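Local coordinates for phosphatidylserine synthase (Haemophilus influenzae, PDB 3HSI), which is a member of the phospholipase D superfamily, built from related alpha/beta domains, at residues L240-S245 against D399-L404; L22-E27 against I178-L183; K50-V55 against F148-L153. All coordinates share one frame; numbering follows the deposited sequence.

In the fold
Contacts 1 and 2 touch through the backbone of L244 and L24. Contacts 2 and 3 also touch, because strands 151-155 and 171-179 are neighbours in one sheet. Contacts 1 and 3 do not meet. Contact 3 is nested within the loop that contact 2 closes. Each contact has a buried apolar part: L244 and L404; L22, L24 and I178; I53 and F148. Polar ends lie further out, N242 and Q401 in contact 1, K50 and K51 in contact 3. Contact 1 joins two loops by side-chain amides. Contact 2 links two sheets through a histidine and leucines. Contact 3 is the most polar, one aspartate in a hairpin turn gripped by backbone N-H groups.

Contact 1: residues L240-S245 against D399-L404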
loop_
_atom_site.group_PDB
_atom_site.type_symbol
_atom_site.label_atom_id
_atom_site.label_comp_id
_atom_site.label_asym_id
_atom_site.label_seq_id
_atom_site.Cartn_x
_atom_site.Cartn_y
_atom_site.Cartn_z
ATOM N N LEU C 240 2.644 -36.211 -0.092
ATOM C CA LEU C 240 3.774 -36.963 0.491
ATOM C C LEU C 240 4.352 -38.064 -0.410
ATOM O O LEU C 240 4.372 -39.234 -0.026
ATOM C CB LEU C 240 3.400 -37.542 1.864
ATOM C CG LEU C 240 3.154 -36.494 2.965
ATOM C CD1 LEU C 240 2.788 -37.179 4.271
ATOM C CD2 LEU C 240 4.364 -35.604 3.181
ATOM N N PRO C 241 4.837 -37.692 -1.604
ATOM C CA PRO C 241 5.431 -38.747 -2.419
ATOM C C PRO C 241 6.729 -39.217 -1.770
ATOM O O PRO C 241 7.258 -38.564 -0.866
ATOM C CB PRO C 241 5.723 -38.047 -3.733
ATOM C CG PRO C 241 6.024 -36.646 -3.328
ATOM C CD PRO C 241 5.084 -36.354 -2.172
ATOM N N ASN C 242 7.224 -40.356 -2.214
ATOM C CA ASN C 242 8.432 -40.901 -1.641
ATOM C C ASN C 242 9.591 -40.716 -2.628
ATOM O O ASN C 242 10.545 -41.487 -2.648
ATOM C CB ASN C 242 8.223 -42.387 -1.290
ATOM C CG ASN C 242 9.423 -42.975 -0.551
ATOM O OD1 ASN C 242 10.172 -42.234 0.109
ATOM N ND2 ASN C 242 9.635 -44.301 -0.672
ATOM N N VAL C 243 9.480 -39.698 -3.470
ATOM C CA VAL C 243 10.403 -39.530 -4.587
ATOM C C VAL C 243 10.545 -38.040 -4.791
ATOM O O VAL C 243 9.636 -37.270 -4.425
ATOM C CB VAL C 243 9.888 -40.266 -5.887
ATOM C CG1 VAL C 243 8.728 -39.515 -6.548
ATOM C CG2 VAL C 243 11.014 -40.449 -6.885
ATOM N N LEU C 244 11.689 -37.636 -5.336
ATOM C CA LEU C 244 11.957 -36.247 -5.705
ATOM C C LEU C 244 10.775 -35.660 -6.506
ATOM O O LEU C 244 10.292 -36.294 -7.456
ATOM C CB LEU C 244 13.228 -36.212 -6.558
ATOM C CG LEU C 244 13.621 -34.857 -7.174
ATOM C CD1 LEU C 244 13.883 -33.780 -6.082
ATOM C CD2 LEU C 244 14.822 -35.060 -8.058
ATOM N N SER C 245 10.344 -34.453 -6.146
ATOM C CA SER C 245 9.054 -33.894 -6.600
ATOM C C SER C 245 8.996 -32.357 -6.610
ATOM O O SER C 245 9.743 -31.705 -5.909
ATOM C CB SER C 245 7.936 -34.373 -5.646
ATOM O OG SER C 245 7.575 -35.653 -6.012
ATOM N N ASP C 399 12.503 -33.203 -1.766
ATOM C CA ASP C 399 13.545 -34.190 -1.996
ATOM C C ASP C 399 13.721 -35.092 -0.774
ATOM O O ASP C 399 14.759 -35.032 -0.121
ATOM C CB ASP C 399 14.863 -33.475 -2.331
ATOM C CG ASP C 399 15.950 -34.425 -2.783
ATOM O OD1 ASP C 399 15.618 -35.571 -3.216
ATOM O OD2 ASP C 399 17.143 -34.020 -2.683
ATOM N N PRO C 400 12.703 -35.939 -0.470
ATOM C CA PRO C 400 12.696 -36.757 0.768
ATOM C C PRO C 400 13.839 -37.771 0.878
ATOM O O PRO C 400 14.265 -38.065 1.982
ATOM C CB PRO C 400 11.345 -37.489 0.714
ATOM C CG PRO C 400 10.889 -37.406 -0.720
ATOM C CD PRO C 400 11.469 -36.122 -1.264
ATOM N N GLN C 401 14.338 -38.291 -0.247
ATOM C CA GLN C 401 15.408 -39.284 -0.200
ATOM C C GLN C 401 16.747 -38.697 -0.636
ATOM O O GLN C 401 17.639 -39.438 -1.027
ATOM C CB GLN C 401 15.054 -40.497 -1.070
ATOM C CG GLN C 401 13.765 -41.186 -0.630
ATOM C CD GLN C 401 13.604 -42.564 -1.215
ATOM O OE1 GLN C 401 14.587 -43.280 -1.449
ATOM N NE2 GLN C 401 12.364 -42.965 -1.435
ATOM N N GLN C 402 16.871 -37.370 -0.556
ATOM C CA GLN C 402 18.097 -36.645 -0.886
ATOM C C GLN C 402 18.643 -36.994 -2.265
ATOM O O GLN C 402 19.838 -37.016 -2.469
ATOM C CB GLN C 402 19.175 -36.819 0.196
ATOM C CG GLN C 402 18.888 -36.019 1.483
ATOM C CD GLN C 402 17.612 -36.485 2.191
ATOM O OE1 GLN C 402 16.609 -35.757 2.264
ATOM N NE2 GLN C 402 17.636 -37.708 2.679
ATOM N N GLN C 403 17.760 -37.256 -3.219
ATOM C CA GLN C 403 18.199 -37.495 -4.583
ATOM C C GLN C 403 18.920 -36.298 -5.212
ATOM O O GLN C 403 19.748 -36.484 -6.090
ATOM C CB GLN C 403 17.016 -37.884 -5.445
ATOM C CG GLN C 403 16.395 -39.198 -5.039
ATOM C CD GLN C 403 15.069 -39.370 -5.728
ATOM O OE1 GLN C 403 14.037 -39.111 -5.134
ATOM N NE2 GLN C 403 15.094 -39.741 -7.010
ATOM N N LEU C 404 18.614 -35.083 -4.755
ATOM C CA LEU C 404 19.246 -33.875 -5.301
ATOM C C LEU C 404 20.410 -33.326 -4.477
ATOM O O LEU C 404 20.983 -32.290 -4.833
ATOM C CB LEU C 404 18.224 -32.746 -5.441
ATOM C CG LEU C 404 17.520 -32.449 -6.756
ATOM C CD1 LEU C 404 17.055 -30.973 -6.751
ATOM C CD2 LEU C 404 18.365 -32.786 -8.028
#
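L244 lays its CD1 methyl against the D399 side chain and the branch point of L404, 3.9 Å from L404 CG. Its CG is anti to the backbone N (chi1 174°), and the two leucine side chains cross at about a right angle. I29 of strand 29-31 touches both leucines. Above this apolar patch the backbone N of L244 donates to Q403 OE1 at 2.8 Å. The N-H lies above the plane of the Q403 amide, not on a lone pair. Q403 is extended beyond CG, so its amide reaches back over L244 CB, with OE1 3.3 Å away. D399 opens a type I turn that ends at Q402. The D399 carboxylate reaches forward to the N-H groups after the turn: D399 OD2 accepts from L404 N at 2.8 Å, and OD1 takes a weak bond from Q403 N. P400 CG and CD lie against the backbone of 241-243; P400 CG is 3.8 Å from P241 O. At the outer end Q401 NE2 is 2.6 Å from N242 O and 2.8 Å from N242 OD1, but both bonds are bent and weak. The chemistry is therefore graded. L244, D399 and L404 are buried, and Q403 lies over L244 with the straighter bond. The exposed N242 and Q401 meet through two bent ones.

Contact 2: residues L22-E27 against I178-L183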
loop_
_atom_site.group_PDB
_atom_site.type_symbol
_atom_site.label_atom_id
_atom_site.label_comp_id
_atom_site.label_asym_id
_atom_site.label_seq_id
_atom_site.Cartn_x
_atom_site.Cartn_y
_atom_site.Cartn_z
ATOM N N LEU C 22 4.400 -33.239 -8.012
ATOM C CA LEU C 22 4.573 -33.978 -9.242
ATOM C C LEU C 22 5.983 -34.575 -9.264
ATOM O O LEU C 22 6.982 -33.881 -9.010
ATOM C CB LEU C 22 4.357 -32.998 -10.395
ATOM C CG LEU C 22 4.856 -33.271 -11.807
ATOM C CD1 LEU C 22 4.171 -34.481 -12.462
ATOM C CD2 LEU C 22 4.615 -31.987 -12.634
ATOM N N ALA C 23 6.056 -35.859 -9.572
ATOM C CA ALA C 23 7.308 -36.613 -9.550
ATOM C C ALA C 23 8.301 -36.106 -10.582
ATOM O O ALA C 23 7.936 -35.781 -11.707
ATOM C CB ALA C 23 7.036 -38.104 -9.735
ATOM N N LEU C 24 9.560 -36.023 -10.194
ATOM C CA LEU C 24 10.575 -35.395 -11.025
ATOM C C LEU C 24 11.842 -36.237 -10.996
ATOM O O LEU C 24 12.396 -36.443 -9.923
ATOM C CB LEU C 24 10.886 -34.052 -10.385
ATOM C CG LEU C 24 10.990 -32.718 -11.085
ATOM C CD1 LEU C 24 11.412 -31.758 -9.996
ATOM C CD2 LEU C 24 12.035 -32.759 -12.155
ATOM N N GLN C 25 12.327 -36.741 -12.127
ATOM C CA GLN C 25 13.616 -37.440 -12.077
ATOM C C GLN C 25 14.763 -36.461 -11.881
ATOM O O GLN C 25 14.671 -35.294 -12.290
ATOM C CB GLN C 25 13.795 -38.355 -13.273
ATOM C CG GLN C 25 12.556 -39.195 -13.475
ATOM C CD GLN C 25 12.880 -40.579 -13.869
ATOM O OE1 GLN C 25 13.595 -40.795 -14.853
ATOM N NE2 GLN C 25 12.371 -41.558 -13.111
ATOM N N ALA C 26 15.814 -36.912 -11.204
ATOM C CA ALA C 26 16.964 -36.056 -10.885
ATOM C C ALA C 26 17.670 -35.577 -12.152
ATOM O O ALA C 26 18.175 -34.440 -12.228
ATOM C CB ALA C 26 17.954 -36.803 -9.956
ATOM N N GLU C 27 17.687 -36.463 -13.145
ATOM C CA GLU C 27 18.241 -36.181 -14.444
ATOM C C GLU C 27 17.446 -35.101 -15.178
ATOM O O GLU C 27 17.949 -34.500 -16.116
ATOM C CB GLU C 27 18.195 -37.446 -15.283
ATOM C CG GLU C 27 16.795 -37.700 -15.776
ATOM C CD GLU C 27 16.649 -38.953 -16.591
ATOM O OE1 GLU C 27 17.679 -39.520 -17.040
ATOM O OE2 GLU C 27 15.476 -39.363 -16.790
ATOM N N ILE C 178 14.428 -27.391 -16.038
ATOM C CA ILE C 178 13.644 -28.586 -15.784
ATOM C C ILE C 178 12.903 -29.030 -17.037
ATOM O O ILE C 178 12.019 -28.334 -17.554
ATOM C CB ILE C 178 12.632 -28.411 -14.614
ATOM C CG1 ILE C 178 13.345 -27.999 -13.338
ATOM C CG2 ILE C 178 11.889 -29.712 -14.355
ATOM C CD1 ILE C 178 12.513 -27.044 -12.466
ATOM N N THR C 179 13.303 -30.188 -17.517
ATOM C CA THR C 179 12.682 -30.843 -18.643
ATOM C C THR C 179 11.550 -31.753 -18.137
ATOM O O THR C 179 11.793 -32.859 -17.666
ATOM C CB THR C 179 13.724 -31.666 -19.396
ATOM O OG1 THR C 179 14.770 -30.783 -19.863
ATOM C CG2 THR C 179 13.085 -32.332 -20.589
ATOM N N HIS C 180 10.313 -31.264 -18.207
ATOM C CA HIS C 180 9.169 -31.973 -17.645
ATOM C C HIS C 180 7.880 -31.464 -18.289
ATOM O O HIS C 180 7.378 -30.368 -17.959
ATOM C CB HIS C 180 9.105 -31.766 -16.126
ATOM C CG HIS C 180 8.234 -32.752 -15.419
ATOM N ND1 HIS C 180 6.988 -33.115 -15.885
ATOM C CD2 HIS C 180 8.438 -33.469 -14.288
ATOM C CE1 HIS C 180 6.459 -34.013 -15.071
ATOM N NE2 HIS C 180 7.319 -34.245 -14.092
ATOM N N ALA C 181 7.331 -32.271 -19.187
ATOM C CA ALA C 181 6.153 -31.867 -19.975
ATOM C C ALA C 181 4.965 -31.393 -19.126
ATOM O O ALA C 181 4.291 -30.414 -19.468
ATOM C CB ALA C 181 5.729 -33.005 -20.898
ATOM N N GLU C 182 4.707 -32.090 -18.029
ATOM C CA GLU C 182 3.532 -31.806 -17.218
ATOM C C GLU C 182 3.748 -30.500 -16.422
ATOM O O GLU C 182 2.813 -29.700 -16.265
ATOM C CB GLU C 182 3.243 -32.989 -16.275
ATOM C CG GLU C 182 1.832 -33.554 -16.349
ATOM C CD GLU C 182 1.235 -33.957 -14.952
ATOM O OE1 GLU C 182 1.282 -35.170 -14.635
ATOM O OE2 GLU C 182 0.715 -33.074 -14.189
ATOM N N LEU C 183 4.976 -30.267 -15.946
ATOM C CA LEU C 183 5.288 -28.971 -15.336
ATOM C C LEU C 183 5.171 -27.849 -16.387
ATOM O O LEU C 183 4.569 -26.794 -16.128
ATOM C CB LEU C 183 6.699 -28.940 -14.682
ATOM C CG LEU C 183 7.012 -27.579 -13.986
ATOM C CD1 LEU C 183 6.008 -27.287 -12.902
ATOM C CD2 LEU C 183 8.402 -27.460 -13.373
#
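H180 points its ring at L22, and the two side chains meet tip to tip. Both have CG anti to the backbone N, with chi1 -163° in H180 and 161° in L22. The CD2 methyl of L22 sits over one face of the imidazole, 4.0 Å from the ring centroid, in a CH-pi contact. L22 CD1 comes near the same ring at 3.5 Å from H180 CE1. Two bonds, the firmer one at NE2, limit the ring's rotation. H180 NE2 donates to A23 O at 2.9 Å, in the ring plane and nearly along the C=O axis. H180 is at the N-cap position of helix 181-195, and its ND1 accepts a weak capping bond from E182 N. With NE2 donating and ND1 accepting, the ring is consistent with the neutral form protonated on NE2. L24 has an unusual chi1 of -133°. It crosses I178 at about a right angle, with L24 CD2 3.8 Å from I178 CG2, and L24 CG lies at the edge of the H180 ring. E182 is bent at chi2 and brings its carbons beside L22; its carboxylate is bound by S236 and by the backbone N of K235. Strand 22-23 pairs with strand 245-252 of one sheet. Strand 171-179 belongs to the other sheet, and helix 181-195 starts directly after it, so the contact bridges both sheets at this junction.

Contact 3: residues K50-V55 against F148-L153; sequences KKRIYV and FDDTVL
Strand 52-56 runs antiparallel to the end of strand 146-148, with I53 and F148 as a non-hydrogen-bonded pair 4.7 Å apart at CA; a type II' turn from F148 to T151 then leads into strand 151-155. D149 sits in this turn with a positive phi. Its carboxylate, with CG beside the backbone N (chi1 -67°), reaches back to three successive backbone N-H groups of the facing segment. D149 OD2 takes K50 N at 2.8 Å through its syn lone pair. D149 OD1 takes two donors: K51 N from above the carboxylate plane, and R52 N at 2.9 Å nearly along the C-O axis. The backbone adds a return bond, D149 N to R52 O at 2.9 Å. R52 has CG in the crowded position between N and carbonyl carbon (chi1 69°), and its chain is extended from CG to NE. This carries the guanidinium across to D149 O, which lies in its plane. R52 NE is 2.7 Å and R52 NH2 2.8 Å from D149 O, so one carbonyl holds both donors. R52 NH2 also makes a salt bridge with D150 OD1, at a long 3.4 Å, the guanidinium and carboxylate planes 77° apart. D185 of helix 181-195 is a second carboxylate partner of NH2. The apolar side of the pair is I53 against the F148 ring, with I53 CG1 3.8 Å from F148 CD2. This is a two-residue beta hairpin, strands 146-148 and 151-155, paired through 146-148 with strand 52-56. The hairpin falls in the phospholipase D active-site sequence motif. Helix 35-48 covers the F148 and L153 face and helix 181-195 the R52 and Y54 face, as in an alpha/beta sandwich.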
loop_
_atom_site.group_PDB
_atom_site.type_symbol
_atom_site.label_atom_id
_atom_site.label_comp_id
_atom_site.label_asym_id
_atom_site.label_seq_id
_atom_site.Cartn_x
_atom_site.Cartn_y
_atom_site.Cartn_z
ATOM N N LYS C 50 9.909 -25.898 -31.121
ATOM C CA LYS C 50 9.042 -26.257 -32.219
ATOM C C LYS C 50 7.559 -25.897 -32.024
ATOM O O LYS C 50 6.862 -25.696 -32.998
ATOM C CB LYS C 50 9.157 -27.757 -32.508
ATOM C CG LYS C 50 10.311 -28.119 -33.420
ATOM C CD LYS C 50 11.371 -28.808 -32.627
ATOM C CE LYS C 50 12.648 -29.034 -33.445
ATOM N NZ LYS C 50 13.703 -29.528 -32.496
ATOM N N LYS C 51 7.087 -25.817 -30.784
ATOM C CA LYS C 51 5.671 -25.583 -30.508
ATOM C C LYS C 51 5.380 -24.251 -29.831
ATOM O O LYS C 51 4.496 -23.519 -30.249
ATOM C CB LYS C 51 5.119 -26.747 -29.668
ATOM C CG LYS C 51 5.127 -28.082 -30.465
ATOM C CD LYS C 51 5.373 -29.289 -29.567
ATOM C CE LYS C 51 4.999 -30.586 -30.299
ATOM N NZ LYS C 51 4.609 -31.688 -29.345
ATOM N N ARG C 52 6.124 -23.920 -28.788
ATOM C CA ARG C 52 5.793 -22.718 -28.009
ATOM C C ARG C 52 6.981 -22.147 -27.254
ATOM O O ARG C 52 7.941 -22.885 -26.928
ATOM C CB ARG C 52 4.687 -23.026 -27.000
ATOM C CG ARG C 52 5.167 -23.966 -25.866
ATOM C CD ARG C 52 4.005 -24.606 -25.147
ATOM N NE ARG C 52 4.508 -25.630 -24.241
ATOM C CZ ARG C 52 3.755 -26.391 -23.453
ATOM N NH1 ARG C 52 2.426 -26.261 -23.435
ATOM N NH2 ARG C 52 4.347 -27.284 -22.678
ATOM N N ILE C 53 6.876 -20.844 -26.971
ATOM C CA ILE C 53 7.813 -20.118 -26.152
ATOM C C ILE C 53 7.023 -19.120 -25.325
ATOM O O ILE C 53 6.467 -18.157 -25.873
ATOM C CB ILE C 53 8.887 -19.371 -26.987
ATOM C CG1 ILE C 53 9.804 -20.375 -27.729
ATOM C CG2 ILE C 53 9.715 -18.433 -26.080
ATOM C CD1 ILE C 53 10.710 -19.753 -28.809
ATOM N N TYR C 54 6.947 -19.390 -24.029
ATOM C CA TYR C 54 6.343 -18.496 -23.046
ATOM C C TYR C 54 7.417 -17.983 -22.106
ATOM O O TYR C 54 8.281 -18.755 -21.644
ATOM C CB TYR C 54 5.245 -19.211 -22.229
ATOM C CG TYR C 54 3.926 -19.441 -22.988
ATOM C CD1 TYR C 54 2.735 -18.806 -22.576
ATOM C CD2 TYR C 54 3.879 -20.263 -24.113
ATOM C CE1 TYR C 54 1.531 -19.002 -23.260
ATOM C CE2 TYR C 54 2.679 -20.468 -24.813
ATOM C CZ TYR C 54 1.510 -19.836 -24.378
ATOM O OH TYR C 54 0.334 -20.048 -25.054
ATOM N N VAL C 55 7.341 -16.695 -21.825
ATOM C CA VAL C 55 8.267 -15.984 -20.970
ATOM C C VAL C 55 7.427 -15.031 -20.120
ATOM O O VAL C 55 6.577 -14.323 -20.672
ATOM C CB VAL C 55 9.254 -15.154 -21.820
ATOM C CG1 VAL C 55 10.015 -14.155 -20.964
ATOM C CG2 VAL C 55 10.242 -16.061 -22.565
ATOM N N PHE C 148 9.897 -23.468 -23.001
ATOM C CA PHE C 148 10.201 -23.742 -24.404
ATOM C C PHE C 148 9.737 -25.145 -24.629
ATOM O O PHE C 148 10.335 -26.089 -24.107
ATOM C CB PHE C 148 11.708 -23.643 -24.684
ATOM C CG PHE C 148 12.329 -22.351 -24.206
ATOM C CD1 PHE C 148 12.832 -22.241 -22.917
ATOM C CD2 PHE C 148 12.419 -21.249 -25.049
ATOM C CE1 PHE C 148 13.405 -21.071 -22.486
ATOM C CE2 PHE C 148 13.002 -20.065 -24.620
ATOM C CZ PHE C 148 13.481 -19.962 -23.344
ATOM N N ASP C 149 8.676 -25.291 -25.411
ATOM C CA ASP C 149 8.060 -26.584 -25.608
ATOM C C ASP C 149 7.777 -27.207 -24.253
ATOM O O ASP C 149 6.942 -26.651 -23.526
ATOM C CB ASP C 149 8.889 -27.458 -26.564
ATOM C CG ASP C 149 8.891 -26.902 -27.978
ATOM O OD1 ASP C 149 8.241 -25.856 -28.198
ATOM O OD2 ASP C 149 9.539 -27.496 -28.868
ATOM N N ASP C 150 8.475 -28.300 -23.911
ATOM C CA ASP C 150 8.304 -29.030 -22.650
ATOM C C ASP C 150 9.445 -28.780 -21.623
ATOM O O ASP C 150 9.598 -29.547 -20.654
ATOM C CB ASP C 150 8.197 -30.535 -22.915
ATOM C CG ASP C 150 6.882 -30.945 -23.576
ATOM O OD1 ASP C 150 5.850 -30.235 -23.436
ATOM O OD2 ASP C 150 6.877 -32.019 -24.235
ATOM N N THR C 151 10.220 -27.706 -21.810
ATOM C CA THR C 151 11.315 -27.374 -20.898
ATOM C C THR C 151 11.064 -26.063 -20.123
ATOM O O THR C 151 10.751 -25.024 -20.727
ATOM C CB THR C 151 12.664 -27.360 -21.673
ATOM O OG1 THR C 151 12.813 -28.634 -22.302
ATOM C CG2 THR C 151 13.858 -27.158 -20.767
ATOM N N VAL C 152 11.171 -26.121 -18.791
ATOM C CA VAL C 152 11.110 -24.923 -17.971
ATOM C C VAL C 152 12.520 -24.406 -17.638
ATOM O O VAL C 152 13.360 -25.152 -17.132
ATOM C CB VAL C 152 10.298 -25.126 -16.694
ATOM C CG1 VAL C 152 10.341 -23.878 -15.834
ATOM C CG2 VAL C 152 8.841 -25.441 -17.025
ATOM N N LEU C 153 12.770 -23.126 -17.931
ATOM C CA LEU C 153 13.973 -22.456 -17.447
ATOM C C LEU C 153 13.513 -21.429 -16.418
ATOM O O LEU C 153 12.854 -20.457 -16.761
ATOM C CB LEU C 153 14.740 -21.812 -18.606
ATOM C CG LEU C 153 16.143 -21.250 -18.335
ATOM C CD1 LEU C 153 17.099 -22.318 -17.760
ATOM C CD2 LEU C 153 16.773 -20.640 -19.611
#